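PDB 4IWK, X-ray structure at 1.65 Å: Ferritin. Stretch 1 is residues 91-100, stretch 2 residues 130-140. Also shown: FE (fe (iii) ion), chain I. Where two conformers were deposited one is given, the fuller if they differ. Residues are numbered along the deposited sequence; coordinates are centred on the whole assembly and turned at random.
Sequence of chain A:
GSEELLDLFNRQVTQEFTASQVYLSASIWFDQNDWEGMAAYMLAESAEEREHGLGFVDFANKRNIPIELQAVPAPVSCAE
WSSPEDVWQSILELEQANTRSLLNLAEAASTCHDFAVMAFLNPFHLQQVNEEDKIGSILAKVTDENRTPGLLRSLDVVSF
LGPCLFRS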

# COMPACT_ATOMS: atom_id res chain seq x y z
N ILE A 91 33.15 31.25 28.47
CA ILE A 91 33.00 30.45 27.23
C ILE A 91 33.23 31.41 26.04
O ILE A 91 33.85 31.02 25.05
CB ILE A 91 31.63 29.85 27.17
CG1 ILE A 91 31.50 28.82 28.33
CG2 ILE A 91 31.32 29.23 25.82
CD1 ILE A 91 32.57 27.77 28.24
N LEU A 92 32.76 32.64 26.12
CA LEU A 92 33.07 33.60 25.00
C LEU A 92 34.57 33.76 24.84
O LEU A 92 35.11 33.64 23.72
CB LEU A 92 32.42 34.96 25.33
CG LEU A 92 32.80 35.99 24.19
CD1 LEU A 92 32.22 35.61 22.85
CD2 LEU A 92 32.27 37.34 24.67
N GLU A 93 35.28 33.98 25.93
CA GLU A 93 36.73 34.10 25.90
C GLU A 93 37.41 32.86 25.33
O GLU A 93 38.39 33.01 24.61
CB GLU A 93 37.23 34.42 27.28
CG GLU A 93 36.90 35.85 27.66
CD GLU A 93 37.12 36.11 29.13
OE1 GLU A 93 37.83 35.35 29.75
OE2 GLU A 93 36.60 37.08 29.69
N LEU A 94 36.91 31.66 25.74
CA LEU A 94 37.44 30.38 25.23
C LEU A 94 37.31 30.37 23.68
O LEU A 94 38.27 29.98 22.96
CB LEU A 94 36.61 29.24 25.82
CG LEU A 94 37.00 27.82 25.34
CD1 LEU A 94 38.38 27.44 25.88
CD2 LEU A 94 35.88 26.87 25.80
N GLU A 95 36.12 30.68 23.19
CA GLU A 95 35.88 30.69 21.72
C GLU A 95 36.79 31.71 21.01
O GLU A 95 37.31 31.38 19.90
CB GLU A 95 34.43 30.85 21.35
CG GLU A 95 33.60 29.56 21.66
CD GLU A 95 33.96 28.33 20.90
OE1 GLU A 95 34.80 28.40 19.99
OE2 GLU A 95 33.27 27.34 21.19
N GLN A 96 37.00 32.85 21.65
CA GLN A 96 37.90 33.86 21.07
C GLN A 96 39.31 33.32 21.00
O GLN A 96 40.03 33.52 19.98
CB GLN A 96 37.87 35.14 21.84
CG GLN A 96 36.52 35.83 21.64
CD GLN A 96 36.28 36.95 22.64
OE1 GLN A 96 36.98 37.04 23.63
NE2 GLN A 96 35.28 37.82 22.36
N ALA A 97 39.73 32.57 22.04
CA ALA A 97 40.98 31.83 21.98
C ALA A 97 41.10 30.79 20.91
O ALA A 97 42.21 30.60 20.34
CB ALA A 97 41.33 31.21 23.36
N ASN A 98 40.05 30.02 20.73
CA ASN A 98 40.04 29.01 19.71
C ASN A 98 40.25 29.72 18.34
O ASN A 98 40.95 29.20 17.48
CB ASN A 98 38.69 28.32 19.69
CG ASN A 98 38.51 27.30 20.80
OD1 ASN A 98 39.46 26.97 21.54
ND2 ASN A 98 37.31 26.66 20.81
N THR A 99 39.59 30.84 18.14
CA THR A 99 39.66 31.58 16.83
C THR A 99 41.07 32.09 16.71
O THR A 99 41.61 31.97 15.61
CB THR A 99 38.69 32.74 16.83
OG1 THR A 99 37.37 32.23 16.92
CG2 THR A 99 38.81 33.60 15.50
N ARG A 100 41.67 32.66 17.77
CA ARG A 100 43.06 33.15 17.64
C ARG A 100 44.03 32.06 17.30
O ARG A 100 44.90 32.26 16.48
CB ARG A 100 43.54 33.88 18.89
CG ARG A 100 43.00 35.31 19.01
CD ARG A 100 43.62 36.08 20.24
NE ARG A 100 44.04 35.13 21.29
CZ ARG A 100 43.34 34.76 22.39
NH1 ARG A 100 42.16 35.29 22.69
NH2 ARG A 100 43.85 33.81 23.18
N ASN A 130 30.51 31.86 13.37
CA ASN A 130 29.16 31.53 13.80
C ASN A 130 29.11 31.27 15.32
O ASN A 130 28.20 31.73 16.01
CB ASN A 130 28.71 30.30 13.08
CG ASN A 130 28.35 30.61 11.59
OD1 ASN A 130 28.31 31.79 11.19
ND2 ASN A 130 28.21 29.55 10.75
N GLU A 131 30.14 30.59 15.80
CA GLU A 131 30.15 30.24 17.27
C GLU A 131 30.35 31.50 18.10
O GLU A 131 29.61 31.70 19.16
CB GLU A 131 31.29 29.29 17.61
CG GLU A 131 31.05 27.93 16.93
CD GLU A 131 31.86 26.83 17.56
OE1 GLU A 131 32.69 27.21 18.40
OE2 GLU A 131 31.70 25.67 17.19
N GLU A 132 31.25 32.40 17.69
CA GLU A 132 31.41 33.62 18.50
C GLU A 132 30.11 34.45 18.50
O GLU A 132 29.76 35.08 19.55
CB GLU A 132 32.57 34.48 18.02
CG GLU A 132 33.95 33.85 18.35
CD GLU A 132 35.09 34.82 18.13
OE1 GLU A 132 34.88 36.03 18.29
OE2 GLU A 132 36.16 34.42 17.69
N ASP A 133 29.42 34.49 17.38
CA ASP A 133 28.21 35.28 17.31
C ASP A 133 27.15 34.66 18.24
O ASP A 133 26.47 35.44 18.95
CB ASP A 133 27.68 35.23 15.85
CG ASP A 133 26.28 35.84 15.70
OD1 ASP A 133 26.19 37.06 15.87
OD2 ASP A 133 25.36 35.10 15.42
N LYS A 134 26.96 33.32 18.19
CA LYS A 134 25.96 32.62 18.98
C LYS A 134 26.28 32.84 20.51
O LYS A 134 25.36 33.17 21.27
CB LYS A 134 26.04 31.13 18.62
CG LYS A 134 25.13 30.30 19.48
CD LYS A 134 24.49 29.21 18.64
CE LYS A 134 23.75 28.19 19.58
NZ LYS A 134 23.43 26.85 18.88
N ILE A 135 27.52 32.63 20.92
CA ILE A 135 27.88 32.81 22.36
C ILE A 135 27.70 34.24 22.79
O ILE A 135 27.15 34.49 23.85
CB ILE A 135 29.32 32.36 22.63
CG1 ILE A 135 29.33 30.86 22.47
CG2 ILE A 135 29.79 32.75 24.08
CD1 ILE A 135 30.61 30.23 22.01
N GLY A 136 28.10 35.20 21.94
CA GLY A 136 27.97 36.59 22.30
C GLY A 136 26.48 36.89 22.45
O GLY A 136 26.11 37.66 23.35
N SER A 137 25.61 36.32 21.62
CA SER A 137 24.18 36.63 21.71
C SER A 137 23.57 35.99 22.98
O SER A 137 22.77 36.61 23.67
CB SER A 137 23.46 36.07 20.47
OG SER A 137 22.06 36.14 20.63
N ILE A 138 23.97 34.77 23.30
CA ILE A 138 23.47 34.18 24.55
C ILE A 138 23.92 34.98 25.78
O ILE A 138 23.08 35.24 26.72
CB ILE A 138 23.95 32.66 24.66
CG1 ILE A 138 23.27 31.83 23.59
CG2 ILE A 138 23.61 32.17 26.11
CD1 ILE A 138 23.88 30.42 23.36
N LEU A 139 25.21 35.35 25.80
CA LEU A 139 25.78 36.17 26.89
C LEU A 139 24.90 37.45 27.01
O LEU A 139 24.55 37.89 28.11
CB LEU A 139 27.24 36.51 26.64
CG LEU A 139 27.86 37.44 27.65
CD1 LEU A 139 27.80 36.73 29.02
CD2 LEU A 139 29.36 37.67 27.23
N ALA A 140 24.53 38.06 25.86
CA ALA A 140 23.77 39.30 25.94
C ALA A 140 22.40 39.02 26.57
O ALA A 140 21.90 39.84 27.38
CB ALA A 140 23.57 39.91 24.51
FE FE I . 33.85 25.98 19.69
O HOH W 1 35.27 25.81 18.41
O HOH W 2 33.77 37.61 19.84
O HOH W 3 32.53 24.73 19.52

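An iron(III) ion joins the two helices through a pair of carboxylates that would otherwise repel. Glu95 OE2 and Glu131 OE1 each lie 2.1 Å from FE. Glu95 OE2 and Glu131 OE1 are 2.9 Å apart, yet they are not hydrogen-bonded; both are ligands of the same metal, whose positive charge offsets theirs. Water 1, at 1.9 Å from FE, and water 3, at 1.8 Å from FE, also bind the ion, and one further ligand comes from elsewhere in the structure. Water 1 also donates a hydrogen bond to Glu95 OE1, with its O 3.1 Å from that atom. Asn98 ND2 donates to the same Glu95 OE1 at 3.2 Å, one turn along the helix, and so helps to hold the carboxylate in place.

The helices run nearly antiparallel, at 166°, with their axes 9.5 Å apart at closest approach. Glu132 makes the direct hydrogen bond between them. Thr99 OG1 donates to Glu132 OE2 at a short 2.6 Å. The CA-to-CB bond of Glu132 points sideways, but the extended side chain brings its end nearer to the other helix. Its second oxygen is linked through water 2, which lies 2.5 Å from Glu132 OE1 and 2.9 Å from Gln96 NE2. The water donates to the glutamate and accepts from the amide.

The rest of the contact is mostly hydrophobic packing around Leu92 and Ile135. Leu92 is a knob in a hole formed by Glu132, Ile135, Gly136 and Leu139. Leu92 CB is 3.7 Å from Ile135 CG2, and Leu92 CD2 is 3.9 Å from Leu139 CD2. Gly136 has no side chain, and Leu92 CD1 comes within 4.2 Å of Gly136 N. Ile135 CD1 lies 4.0 Å from Ile91 CG2. In the conformer given, Ile135 CD1 is only 3.1 Å from Glu95 CG, closer than two carbons normally pack; Ile135 was deposited in two conformers.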